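Local coordinates for protein putative streptothricin acetyltransferase (Bacillus anthracis, PDB 3PP9) that binds acetyl coenzyme A and, as a GNAT-family enzyme, probably transfers the acetyl group to streptothricin, which would give resistance to that antibiotic, at residues A[165-170]-A[176-181]; A[77-82]-A[126-131]; A[135-140]-A[155-160]; A[106-111]-A[115-120]. All blocks are in the same frame, centred on the assembly; numbering follows the deposited sequence.

Interaction 1. Residues A[165-170]-A[176-181]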
# COMPACT_ATOMS: atom_id res chain seq x y z
N LEU A 165 6.81 -6.76 -7.00
CA LEU A 165 7.66 -5.71 -7.54
C LEU A 165 7.89 -4.50 -6.66
O LEU A 165 8.84 -3.76 -6.90
CB LEU A 165 7.08 -5.24 -8.88
CG LEU A 165 7.00 -6.29 -9.99
CD1 LEU A 165 6.41 -5.71 -11.28
CD2 LEU A 165 8.36 -6.89 -10.29
N VAL A 166 7.07 -4.31 -5.63
CA VAL A 166 7.22 -3.09 -4.82
C VAL A 166 8.65 -2.95 -4.25
O VAL A 166 9.26 -1.86 -4.29
CB VAL A 166 6.12 -2.94 -3.79
CG1 VAL A 166 6.21 -4.00 -2.68
CG2 VAL A 166 6.12 -1.50 -3.22
N TYR A 167 9.23 -4.06 -3.80
CA TYR A 167 10.60 -4.00 -3.24
C TYR A 167 11.73 -3.76 -4.23
O TYR A 167 12.85 -3.37 -3.81
CB TYR A 167 10.89 -5.22 -2.36
CG TYR A 167 10.22 -5.14 -1.02
CD1 TYR A 167 10.75 -4.32 -0.02
CD2 TYR A 167 9.11 -5.89 -0.71
CE1 TYR A 167 10.16 -4.22 1.21
CE2 TYR A 167 8.51 -5.80 0.55
CZ TYR A 167 9.04 -4.96 1.49
OH TYR A 167 8.46 -4.87 2.74
N LYS A 168 11.47 -3.97 -5.52
CA LYS A 168 12.44 -3.74 -6.58
C LYS A 168 12.92 -2.30 -6.61
O LYS A 168 14.01 -2.01 -7.09
CB LYS A 168 11.80 -4.02 -7.93
CG LYS A 168 11.40 -5.46 -8.17
CD LYS A 168 12.63 -6.34 -8.31
CE LYS A 168 12.25 -7.78 -8.61
NZ LYS A 168 13.47 -8.58 -8.84
N GLY A 169 12.09 -1.38 -6.11
CA GLY A 169 12.43 0.04 -6.13
C GLY A 169 13.61 0.33 -5.23
O GLY A 169 14.35 1.28 -5.45
N LEU A 170 13.77 -0.48 -4.19
CA LEU A 170 14.91 -0.33 -3.28
C LEU A 170 16.08 -1.13 -3.84
O LEU A 170 17.18 -0.60 -4.04
CB LEU A 170 14.56 -0.78 -1.87
CG LEU A 170 13.41 -0.05 -1.17
CD1 LEU A 170 13.19 -0.62 0.22
CD2 LEU A 170 13.66 1.45 -1.07
N GLU A 176 12.40 -10.04 -2.97
CA GLU A 176 11.59 -9.90 -1.77
C GLU A 176 10.12 -9.71 -2.19
O GLU A 176 9.87 -8.97 -3.14
CB GLU A 176 12.07 -8.66 -1.01
CG GLU A 176 13.56 -8.70 -0.72
CD GLU A 176 14.10 -7.43 -0.08
OE1 GLU A 176 13.36 -6.43 0.01
OE2 GLU A 176 15.28 -7.44 0.33
N VAL A 177 9.18 -10.35 -1.48
CA VAL A 177 7.76 -10.22 -1.81
C VAL A 177 7.01 -9.67 -0.60
O VAL A 177 7.21 -10.13 0.52
CB VAL A 177 7.14 -11.59 -2.17
CG1 VAL A 177 5.67 -11.48 -2.57
CG2 VAL A 177 7.95 -12.29 -3.30
N ALA A 178 6.18 -8.66 -0.83
CA ALA A 178 5.35 -8.09 0.24
C ALA A 178 4.11 -8.96 0.38
O ALA A 178 3.51 -9.36 -0.62
CB ALA A 178 4.91 -6.66 -0.14
N ILE A 179 3.74 -9.25 1.62
CA ILE A 179 2.56 -10.05 1.93
C ILE A 179 1.66 -9.21 2.83
O ILE A 179 2.11 -8.66 3.84
CB ILE A 179 2.89 -11.38 2.62
CG1 ILE A 179 3.87 -12.20 1.76
CG2 ILE A 179 1.61 -12.17 2.86
CD1 ILE A 179 4.25 -13.55 2.37
N TYR A 180 0.39 -9.10 2.45
CA TYR A 180 -0.59 -8.30 3.22
C TYR A 180 -1.54 -9.23 4.00
O TYR A 180 -2.21 -10.08 3.41
CB TYR A 180 -1.29 -7.35 2.26
CG TYR A 180 -0.26 -6.51 1.54
CD1 TYR A 180 0.23 -5.35 2.11
CD2 TYR A 180 0.24 -6.91 0.32
CE1 TYR A 180 1.21 -4.60 1.44
CE2 TYR A 180 1.20 -6.17 -0.35
CZ TYR A 180 1.68 -5.03 0.22
OH TYR A 180 2.63 -4.32 -0.48
N TRP A 181 -1.57 -9.04 5.32
CA TRP A 181 -2.33 -9.88 6.24
C TRP A 181 -3.47 -9.10 6.83
O TRP A 181 -3.30 -7.92 7.16
CB TRP A 181 -1.44 -10.39 7.36
CG TRP A 181 -0.35 -11.34 6.96
CD1 TRP A 181 0.90 -11.01 6.51
CD2 TRP A 181 -0.39 -12.77 7.02
NE1 TRP A 181 1.63 -12.16 6.28
CE2 TRP A 181 0.87 -13.25 6.59
CE3 TRP A 181 -1.37 -13.69 7.40
CZ2 TRP A 181 1.15 -14.61 6.51
CZ3 TRP A 181 -1.08 -15.03 7.34
CH2 TRP A 181 0.18 -15.49 6.89
O HOH W 1 8.18 -6.86 -3.86
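The Tyr-167 ring lies between the carboxylate of Glu-176 and the methyl of Ala-178, overlapping both obliquely. On the Glu-176 side, OE1 approaches CD1 of Tyr-167 at 3.4 Å, with the carboxylate and ring planes 70° apart. The Glu-176 chain runs extended beyond CG and crosses the tyrosine at about a right angle, which brings its terminal oxygen obliquely up to the CG-CD1 side of the ring while its CB rests against CB of Tyr-167. Farther along the ring, CE2 of Tyr-167 meets CB of Ala-178 at 3.8 Å. The same methyl takes CG1 of Val-166 at 3.9 Å, so one alanine receives two consecutive residues of the 3-10 turn 166-169. No direct hydrogen bond joins the segments; a water bridges the backbones instead, accepting from Tyr-167 N at 3.0 Å and donating to Glu-176 O at 2.8 Å. The phenol oxygen of Tyr-167 is hydrogen-bonded to Glu-140 OE2, which ties the turn to strand 136-142. Trp-97 of the second subunit makes an edge-to-face pair with the same ring. The turn is part of the connection between strands 158-163 and 178-184, folded back on the start of the latter, which runs between 136-142 and 158-163 in the sheet.

Interaction 2. Residues A[77-82]-A[126-131]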
# COMPACT_ATOMS: atom_id res chain seq x y z
N ILE A 77 -1.48 5.32 17.69
CA ILE A 77 -1.09 5.08 19.06
C ILE A 77 0.00 4.04 19.14
O ILE A 77 0.21 3.29 18.20
CB ILE A 77 -2.34 4.52 19.83
CG1 ILE A 77 -2.18 4.50 21.35
CG2 ILE A 77 -2.71 3.11 19.35
CD1 ILE A 77 -3.56 4.26 22.07
N ILE A 78 0.72 4.06 20.26
CA ILE A 78 1.71 3.03 20.58
C ILE A 78 1.37 2.41 21.94
O ILE A 78 1.01 3.13 22.89
CB ILE A 78 3.16 3.56 20.61
CG1 ILE A 78 3.58 3.89 19.19
CG2 ILE A 78 4.11 2.52 21.22
CD1 ILE A 78 4.97 4.54 19.04
N TYR A 79 1.38 1.08 21.99
CA TYR A 79 1.21 0.39 23.27
C TYR A 79 2.54 -0.25 23.58
O TYR A 79 3.20 -0.79 22.68
CB TYR A 79 0.13 -0.67 23.25
CG TYR A 79 -1.26 -0.12 23.17
CD1 TYR A 79 -1.91 0.33 24.30
CD2 TYR A 79 -1.94 -0.08 21.97
CE1 TYR A 79 -3.20 0.85 24.24
CE2 TYR A 79 -3.23 0.41 21.90
CZ TYR A 79 -3.85 0.87 23.03
OH TYR A 79 -5.14 1.36 22.96
N ILE A 80 2.95 -0.17 24.84
CA ILE A 80 4.19 -0.79 25.29
C ILE A 80 3.90 -1.95 26.24
O ILE A 80 2.91 -1.96 26.96
CB ILE A 80 5.16 0.21 26.01
CG1 ILE A 80 4.46 0.97 27.17
CG2 ILE A 80 5.72 1.20 25.00
CD1 ILE A 80 5.37 1.92 28.00
N ALA A 81 4.78 -2.95 26.21
CA ALA A 81 4.72 -4.09 27.08
C ALA A 81 5.78 -3.91 28.17
O ALA A 81 6.98 -3.79 27.87
CB ALA A 81 5.01 -5.38 26.29
N LEU A 82 5.36 -3.92 29.43
CA LEU A 82 6.23 -3.74 30.57
C LEU A 82 6.31 -5.00 31.41
O LEU A 82 5.29 -5.55 31.82
CB LEU A 82 5.69 -2.61 31.46
CG LEU A 82 5.81 -1.22 30.83
CD1 LEU A 82 4.74 -0.28 31.38
CD2 LEU A 82 7.22 -0.70 31.08
N LYS A 126 -6.43 -5.00 18.97
CA LYS A 126 -7.80 -5.30 18.57
C LYS A 126 -8.76 -4.44 19.38
O LYS A 126 -9.73 -3.95 18.83
CB LYS A 126 -8.14 -6.78 18.70
CG LYS A 126 -7.35 -7.66 17.77
CD LYS A 126 -7.85 -9.10 17.72
CE LYS A 126 -7.82 -9.83 19.04
NZ LYS A 126 -8.29 -11.24 18.84
N GLN A 127 -8.51 -4.27 20.67
CA GLN A 127 -9.37 -3.42 21.52
C GLN A 127 -9.37 -1.98 21.00
O GLN A 127 -10.41 -1.35 20.88
CB GLN A 127 -8.89 -3.43 22.98
CG GLN A 127 -9.00 -4.76 23.71
CD GLN A 127 -10.40 -5.10 24.15
OE1 GLN A 127 -10.63 -6.12 24.79
NE2 GLN A 127 -11.35 -4.23 23.82
N TRP A 128 -8.19 -1.47 20.68
CA TRP A 128 -8.07 -0.11 20.16
C TRP A 128 -8.85 0.05 18.86
O TRP A 128 -9.61 1.01 18.68
CB TRP A 128 -6.60 0.23 19.95
CG TRP A 128 -6.36 1.61 19.42
CD1 TRP A 128 -6.33 2.78 20.15
CD2 TRP A 128 -6.05 1.98 18.07
NE1 TRP A 128 -6.08 3.84 19.32
CE2 TRP A 128 -5.87 3.38 18.05
CE3 TRP A 128 -5.88 1.26 16.88
CZ2 TRP A 128 -5.55 4.07 16.88
CZ3 TRP A 128 -5.58 1.95 15.73
CH2 TRP A 128 -5.40 3.34 15.74
N ALA A 129 -8.69 -0.92 17.96
CA ALA A 129 -9.40 -0.90 16.69
C ALA A 129 -10.89 -0.86 16.93
O ALA A 129 -11.61 -0.04 16.36
CB ALA A 129 -9.03 -2.13 15.89
N LYS A 130 -11.38 -1.73 17.80
CA LYS A 130 -12.83 -1.75 18.06
C LYS A 130 -13.34 -0.45 18.70
O LYS A 130 -14.42 0.05 18.34
CB LYS A 130 -13.19 -2.98 18.90
CG LYS A 130 -12.93 -4.28 18.17
CD LYS A 130 -13.19 -5.49 19.04
CE LYS A 130 -12.82 -6.79 18.34
NZ LYS A 130 -13.09 -8.00 19.18
N GLU A 131 -12.56 0.10 19.62
CA GLU A 131 -12.93 1.37 20.29
C GLU A 131 -13.08 2.50 19.27
O GLU A 131 -13.90 3.42 19.46
CB GLU A 131 -11.91 1.73 21.37
CG GLU A 131 -12.01 0.84 22.59
CD GLU A 131 -10.93 1.08 23.64
OE1 GLU A 131 -9.97 1.85 23.38
OE2 GLU A 131 -11.05 0.47 24.73
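Ile-77, near the start of strand 76-83, lays its CG2 methyl over one face of the Trp-128 indole, a CH-pi contact between the central sheet of the GNAT fold and the helix 117-131 packed on it. The methyl sits 3.5 Å from the centroid of the five-membered ring and 14° off its normal, almost directly above it; its closest carbon is CE2 of Trp-128, at 3.4 Å from Ile-77 CG2. The other branch of Ile-77 leads away from the backbone N and carries CD1 to within 3.7 Å of Trp-128 CD1, so the isoleucine spans the pyrrole part of the indole with both arms.

Two residues on, Tyr-79 also faces the helix. Its ring turns an edge toward the indole face in an offset edge-to-face pair, with the Tyr-79 centroid 5.9 Å from that of the five-membered ring of Trp-128 and the planes at 78°. Trp-128 can meet both strand residues because its own CG stands opposite the backbone N, chi1 180°, sending the indole out from the helix to the sheet. Beyond these residues, Leu-93 of the adjoining strand 86-95 touches both Ile-77 and Trp-128, and Gln-124, one turn earlier on the helix, packs against Tyr-79. The contact is buried and essentially apolar. At the outer end of the tyrosine, OH of Tyr-79 reaches Trp-128 CD1 at 3.4 Å, in an oblique approach to the indole.

Interaction 3. Residues A[135-140]-A[155-160]. With ACO (acetyl coenzyme *a), chain D.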
# COMPACT_ATOMS: atom_id res chain seq x y z
N PRO A 135 -13.15 -1.92 11.48
CA PRO A 135 -13.65 -3.27 11.26
C PRO A 135 -12.63 -4.41 11.24
O PRO A 135 -13.03 -5.57 11.08
CB PRO A 135 -14.36 -3.15 9.91
CG PRO A 135 -13.55 -2.14 9.17
CD PRO A 135 -13.13 -1.13 10.23
N GLY A 136 -11.35 -4.11 11.42
CA GLY A 136 -10.33 -5.13 11.43
C GLY A 136 -8.96 -4.52 11.59
O GLY A 136 -8.83 -3.31 11.83
N ILE A 137 -7.94 -5.37 11.48
CA ILE A 137 -6.56 -4.96 11.60
C ILE A 137 -5.80 -5.58 10.44
O ILE A 137 -6.12 -6.68 10.00
CB ILE A 137 -5.89 -5.49 12.86
CG1 ILE A 137 -6.67 -5.15 14.12
CG2 ILE A 137 -4.46 -4.97 12.95
CD1 ILE A 137 -6.03 -5.76 15.36
N MSE A 138 -4.81 -4.88 9.93
CA MSE A 138 -4.00 -5.39 8.81
C MSE A 138 -2.57 -4.95 8.95
O MSE A 138 -2.25 -4.08 9.76
CB MSE A 138 -4.52 -4.88 7.49
CG MSE A 138 -4.48 -3.37 7.43
SE MSE A 138 -5.13 -2.60 5.78
CE MSE A 138 -3.78 -2.91 4.56
N LEU A 139 -1.72 -5.55 8.13
CA LEU A 139 -0.30 -5.21 8.14
C LEU A 139 0.38 -5.80 6.92
O LEU A 139 -0.23 -6.53 6.15
CB LEU A 139 0.36 -5.69 9.44
CG LEU A 139 0.45 -7.18 9.82
CD1 LEU A 139 -0.87 -7.80 10.13
CD2 LEU A 139 1.26 -8.04 8.83
N GLU A 140 1.62 -5.37 6.70
CA GLU A 140 2.45 -5.87 5.62
C GLU A 140 3.69 -6.42 6.25
O GLU A 140 4.20 -5.89 7.24
CB GLU A 140 2.86 -4.76 4.64
CG GLU A 140 3.78 -5.21 3.49
CD GLU A 140 5.26 -5.45 3.86
OE1 GLU A 140 5.69 -5.18 5.01
OE2 GLU A 140 6.02 -5.88 2.97
N CYS A 155 -2.51 -15.79 15.23
CA CYS A 155 -3.36 -14.73 15.75
C CYS A 155 -4.67 -14.56 14.96
O CYS A 155 -5.48 -13.69 15.30
CB CYS A 155 -2.59 -13.40 15.83
SG CYS A 155 -1.29 -13.37 17.07
N GLY A 156 -4.88 -15.38 13.94
CA GLY A 156 -6.12 -15.32 13.15
C GLY A 156 -6.11 -14.54 11.86
O GLY A 156 -7.14 -14.43 11.18
N PHE A 157 -4.95 -14.00 11.50
CA PHE A 157 -4.83 -13.25 10.26
C PHE A 157 -4.76 -14.18 9.06
O PHE A 157 -4.31 -15.33 9.16
CB PHE A 157 -3.54 -12.41 10.27
CG PHE A 157 -3.55 -11.24 11.23
CD1 PHE A 157 -3.32 -11.41 12.60
CD2 PHE A 157 -3.73 -9.95 10.76
CE1 PHE A 157 -3.30 -10.32 13.46
CE2 PHE A 157 -3.70 -8.87 11.62
CZ PHE A 157 -3.49 -9.04 12.98
N VAL A 158 -5.22 -13.67 7.92
CA VAL A 158 -5.19 -14.41 6.66
C VAL A 158 -4.54 -13.53 5.60
O VAL A 158 -4.56 -12.30 5.70
CB VAL A 158 -6.59 -14.82 6.21
CG1 VAL A 158 -7.22 -15.74 7.25
CG2 VAL A 158 -7.44 -13.63 5.95
N ILE A 159 -3.92 -14.15 4.62
CA ILE A 159 -3.28 -13.40 3.54
C ILE A 159 -4.34 -12.91 2.56
O ILE A 159 -5.13 -13.70 2.03
CB ILE A 159 -2.28 -14.26 2.77
CG1 ILE A 159 -1.16 -14.72 3.71
CG2 ILE A 159 -1.70 -13.44 1.63
CD1 ILE A 159 -0.16 -15.64 3.05
N GLY A 160 -4.34 -11.60 2.32
CA GLY A 160 -5.27 -10.98 1.40
C GLY A 160 -4.64 -10.52 0.10
O GLY A 160 -5.34 -10.27 -0.87
N1A ACO D . 7.62 -19.53 14.47
C2A ACO D . 6.43 -20.14 14.57
N3A ACO D . 5.45 -19.70 15.38
C4A ACO D . 5.64 -18.59 16.13
C5A ACO D . 6.93 -17.89 16.07
C6A ACO D . 7.95 -18.44 15.18
N6A ACO D . 9.15 -17.82 15.10
N7A ACO D . 6.87 -16.85 16.91
C8A ACO D . 5.64 -16.87 17.48
N9A ACO D . 4.91 -17.90 17.00
C1B ACO D . 3.56 -18.30 17.41
C2B ACO D . 3.67 -18.88 18.83
O2B ACO D . 4.03 -20.26 18.90
C3B ACO D . 2.30 -18.61 19.41
O3B ACO D . 1.44 -19.68 19.05
P3B ACO D . 0.36 -20.31 20.06
O7A ACO D . -0.58 -19.16 20.37
O8A ACO D . 1.20 -20.76 21.22
O9A ACO D . -0.25 -21.41 19.21
C4B ACO D . 1.86 -17.34 18.71
O4B ACO D . 2.63 -17.23 17.50
C5B ACO D . 2.08 -16.12 19.60
O5B ACO D . 3.48 -15.92 19.76
P1A ACO D . 4.05 -14.89 20.85
O1A ACO D . 4.94 -15.63 21.83
O2A ACO D . 2.87 -14.11 21.37
O3A ACO D . 4.95 -13.96 19.89
P2A ACO D . 6.20 -13.07 20.32
O4A ACO D . 7.40 -13.93 20.05
O5A ACO D . 6.04 -12.44 21.67
O6A ACO D . 6.14 -11.84 19.26
CBP ACO D . 6.91 -11.04 17.13
CCP ACO D . 6.05 -12.06 17.86
CDP ACO D . 6.69 -11.21 15.63
CEP ACO D . 6.50 -9.64 17.57
CAP ACO D . 8.39 -11.26 17.47
OAP ACO D . 8.84 -12.50 16.86
C9P ACO D . 9.29 -10.17 16.97
O9P ACO D . 9.41 -9.13 17.57
N8P ACO D . 10.00 -10.38 15.85
C7P ACO D . 10.95 -9.40 15.32
C6P ACO D . 10.31 -8.15 14.79
C5P ACO D . 9.32 -8.52 13.72
O5P ACO D . 9.57 -9.37 12.89
N4P ACO D . 8.17 -7.88 13.73
C3P ACO D . 7.11 -8.10 12.77
C2P ACO D . 7.49 -7.32 11.51
S1P ACO D . 6.08 -7.02 10.46
C ACO D . 5.31 -5.73 11.24
O ACO D . 5.75 -5.28 12.27
CH3 ACO D . 4.07 -5.17 10.64
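With CG set between the backbone N and the carbonyl carbon, chi1 63°, Leu-139 projects its branched end off the strand, with CD1 leaning back toward Ile-137 and onto the Phe-157 ring; the phenylalanine, its CG beside the backbone N at chi1 -70°, extends the ring to meet it. Leu-139 CD1 lies 3.4 Å from CE2 of Phe-157, approaching obliquely, and also touches the adjoining CD2. Ile-137, two residues earlier on the same strand, makes a looser contact, its CG2 4.2 Å from Phe-157 CZ. Between these two side chains the ring comes up to the strand itself: Ile-137 O is 3.6 Å from CE2 of Phe-157, also at an oblique angle, while the backbone N of Met-138, a selenomethionine, lies near the ring plane at its edge.

Phe-157 follows the Schellman motif that ends helix 146-154, with Gly-156 at positive phi (98°). The chain thus leaves strand 136-142 of the GNAT sheet, passes through that helix, and on its way into strand 158-163 sets an aromatic ring back against the strand it left. Tyr-152, from the helix, meets the Phe-157 ring edge-to-face.

The strand also borders the acyl end of acetyl coenzyme A. CB of Leu-139 is 3.9 Å from the acetyl carbon CH3 of the ligand, and Glu-140 O approaches that same methyl at 3.5 Å.

Interaction 4. Residues A[106-111]-A[115-120]. With ACO (acetyl coenzyme *a), chain D.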
# COMPACT_ATOMS: atom_id res chain seq x y z
N ILE A 106 5.45 -4.19 15.11
CA ILE A 106 5.24 -4.91 16.36
C ILE A 106 6.60 -5.53 16.64
O ILE A 106 7.19 -6.17 15.78
CB ILE A 106 4.09 -5.92 16.39
CG1 ILE A 106 4.04 -6.61 17.77
CG2 ILE A 106 4.24 -6.99 15.26
CD1 ILE A 106 2.90 -7.61 17.95
N THR A 107 7.12 -5.28 17.84
CA THR A 107 8.40 -5.83 18.22
C THR A 107 8.41 -6.29 19.66
O THR A 107 7.94 -5.59 20.55
CB THR A 107 9.54 -4.80 18.10
OG1 THR A 107 9.75 -4.47 16.71
CG2 THR A 107 10.86 -5.35 18.66
N VAL A 108 8.94 -7.49 19.88
CA VAL A 108 9.18 -8.01 21.21
C VAL A 108 10.71 -8.20 21.28
O VAL A 108 11.33 -8.76 20.35
CB VAL A 108 8.41 -9.32 21.50
CG1 VAL A 108 8.89 -9.97 22.81
CG2 VAL A 108 6.91 -9.03 21.56
N ASP A 109 11.33 -7.70 22.34
CA ASP A 109 12.78 -7.81 22.54
C ASP A 109 13.15 -9.28 22.30
O ASP A 109 12.50 -10.19 22.82
CB ASP A 109 13.12 -7.37 23.96
CG ASP A 109 14.62 -7.18 24.23
OD1 ASP A 109 15.42 -6.94 23.31
OD2 ASP A 109 14.98 -7.19 25.43
N LYS A 110 14.22 -9.51 21.54
CA LYS A 110 14.64 -10.86 21.16
C LYS A 110 14.65 -11.87 22.29
O LYS A 110 14.08 -12.97 22.14
CB LYS A 110 16.01 -10.84 20.46
CG LYS A 110 16.39 -12.19 19.85
CD LYS A 110 17.65 -12.11 19.00
CE LYS A 110 18.89 -11.90 19.82
NZ LYS A 110 20.14 -11.78 19.00
N LYS A 111 15.22 -11.51 23.43
CA LYS A 111 15.31 -12.48 24.50
C LYS A 111 13.99 -12.94 25.10
O LYS A 111 13.96 -13.99 25.72
CB LYS A 111 16.23 -11.97 25.62
CG LYS A 111 15.63 -10.91 26.48
CD LYS A 111 16.59 -10.48 27.62
CE LYS A 111 17.79 -9.66 27.14
NZ LYS A 111 17.36 -8.32 26.64
N LEU A 115 7.06 -16.23 24.25
CA LEU A 115 6.50 -16.30 25.61
C LEU A 115 5.14 -15.58 25.75
O LEU A 115 4.69 -15.30 26.87
CB LEU A 115 7.51 -15.73 26.61
CG LEU A 115 8.83 -16.50 26.67
CD1 LEU A 115 9.84 -15.78 27.58
CD2 LEU A 115 8.64 -17.96 27.11
N GLY A 116 4.48 -15.34 24.62
CA GLY A 116 3.15 -14.74 24.58
C GLY A 116 2.98 -13.24 24.61
O GLY A 116 1.84 -12.73 24.60
N VAL A 117 4.08 -12.50 24.66
CA VAL A 117 4.01 -11.05 24.72
C VAL A 117 3.39 -10.45 23.45
O VAL A 117 2.51 -9.57 23.50
CB VAL A 117 5.39 -10.44 25.01
CG1 VAL A 117 5.29 -8.92 25.03
CG2 VAL A 117 5.93 -10.93 26.34
N GLY A 118 3.81 -10.94 22.30
CA GLY A 118 3.27 -10.46 21.03
C GLY A 118 1.76 -10.65 20.93
O GLY A 118 1.04 -9.74 20.48
N LYS A 119 1.27 -11.82 21.33
CA LYS A 119 -0.17 -12.05 21.29
C LYS A 119 -0.92 -11.05 22.15
O LYS A 119 -2.03 -10.61 21.80
CB LYS A 119 -0.50 -13.48 21.73
CG LYS A 119 -1.99 -13.80 21.72
CD LYS A 119 -2.28 -15.24 22.17
CE LYS A 119 -1.71 -16.29 21.23
NZ LYS A 119 -2.13 -17.67 21.62
N ARG A 120 -0.35 -10.70 23.31
CA ARG A 120 -0.98 -9.72 24.21
C ARG A 120 -1.00 -8.33 23.56
O ARG A 120 -1.94 -7.57 23.73
CB ARG A 120 -0.27 -9.67 25.57
CG ARG A 120 -0.51 -10.85 26.47
CD ARG A 120 -1.87 -10.74 27.15
NE ARG A 120 -1.93 -9.52 27.96
CZ ARG A 120 -1.50 -9.40 29.22
NH1 ARG A 120 -0.99 -10.44 29.87
NH2 ARG A 120 -1.60 -8.23 29.84
N1A ACO D . 7.62 -19.53 14.47
C2A ACO D . 6.43 -20.14 14.57
N3A ACO D . 5.45 -19.70 15.38
C4A ACO D . 5.64 -18.59 16.13
C5A ACO D . 6.93 -17.89 16.07
C6A ACO D . 7.95 -18.44 15.18
N6A ACO D . 9.15 -17.82 15.10
N7A ACO D . 6.87 -16.85 16.91
C8A ACO D . 5.64 -16.87 17.48
N9A ACO D . 4.91 -17.90 17.00
C1B ACO D . 3.56 -18.30 17.41
C2B ACO D . 3.67 -18.88 18.83
O2B ACO D . 4.03 -20.26 18.90
C3B ACO D . 2.30 -18.61 19.41
O3B ACO D . 1.44 -19.68 19.05
P3B ACO D . 0.36 -20.31 20.06
O7A ACO D . -0.58 -19.16 20.37
O8A ACO D . 1.20 -20.76 21.22
O9A ACO D . -0.25 -21.41 19.21
C4B ACO D . 1.86 -17.34 18.71
O4B ACO D . 2.63 -17.23 17.50
C5B ACO D . 2.08 -16.12 19.60
O5B ACO D . 3.48 -15.92 19.76
P1A ACO D . 4.05 -14.89 20.85
O1A ACO D . 4.94 -15.63 21.83
O2A ACO D . 2.87 -14.11 21.37
O3A ACO D . 4.95 -13.96 19.89
P2A ACO D . 6.20 -13.07 20.32
O4A ACO D . 7.40 -13.93 20.05
O5A ACO D . 6.04 -12.44 21.67
O6A ACO D . 6.14 -11.84 19.26
CBP ACO D . 6.91 -11.04 17.13
CCP ACO D . 6.05 -12.06 17.86
CDP ACO D . 6.69 -11.21 15.63
CEP ACO D . 6.50 -9.64 17.57
CAP ACO D . 8.39 -11.26 17.47
OAP ACO D . 8.84 -12.50 16.86
C9P ACO D . 9.29 -10.17 16.97
O9P ACO D . 9.41 -9.13 17.57
N8P ACO D . 10.00 -10.38 15.85
C7P ACO D . 10.95 -9.40 15.32
C6P ACO D . 10.31 -8.15 14.79
C5P ACO D . 9.32 -8.52 13.72
O5P ACO D . 9.57 -9.37 12.89
N4P ACO D . 8.17 -7.88 13.73
C3P ACO D . 7.11 -8.10 12.77
C2P ACO D . 7.49 -7.32 11.51
S1P ACO D . 6.08 -7.02 10.46
C ACO D . 5.31 -5.73 11.24
O ACO D . 5.75 -5.28 12.27
CH3 ACO D . 4.07 -5.17 10.64
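The acetyl coenzyme A site of this GNAT fold is built where strand 101-108 gives way to helix 117-131, and the two segments meet beside the pantetheine and pyrophosphate. Val-108 presses CG2 against CG1 of Val-117 at 3.8 Å, and the same methyl lies 3.7 Å from Gly-118 N. Its CG1 points away from the backbone N, chi1 169°, leaving CG2 beside that N and facing the helix start. Ile-106 adds its CD1, which rests on the carbonyl oxygen of Gly-118.

The strand backbone grips the pantetheine arm much as it would a neighbouring strand: Ile-106 O receives N4P of the ligand at 2.8 Å, and Val-108 N gives a nearly straight bond (172°) to O9P at 2.9 Å. Ile-106 N also donates to the acetyl oxygen. At the helix, Gly-118 N donates to O5A of one pyrophosphate phosphorus at 2.8 Å. The other phosphorus is held through O1A, bound by Gly-116 N, and through O2A, bound by the backbone N of Lys-119. The positive end of the helix dipole probably favours these anionic oxygens. Gly-118, having no side chain, lets the pyrophosphate lie close to the helix start. Backbone amides at a helix start cradling a pyrophosphate, beside a strand that pairs with pantetheine, are the hallmark of coenzyme A binding in GNAT acetyltransferases.

From the N terminus, interaction 2 opens first, on strand 76-83, and closes a long loop when helix 117-131 returns to it. Interaction 4 opens and closes within that loop, at the short turn into the same helix; Ala-81 and Val-117 pack where the two meet. Interaction 3 follows, closing the helix-containing connection after strand 136-142, and touches interaction 2 through Lys-126 and Ile-137. Interaction 1 comes last, closing a short loop before strand 178-184. Its Tyr-180 O probably accepts a hydrogen bond from Gly-160 N of interaction 3. No contacts cross along the chain. All four involve the seven-stranded sheet; interactions 3 and 4 share acetyl coenzyme A, while 1 and 3 meet the second subunit.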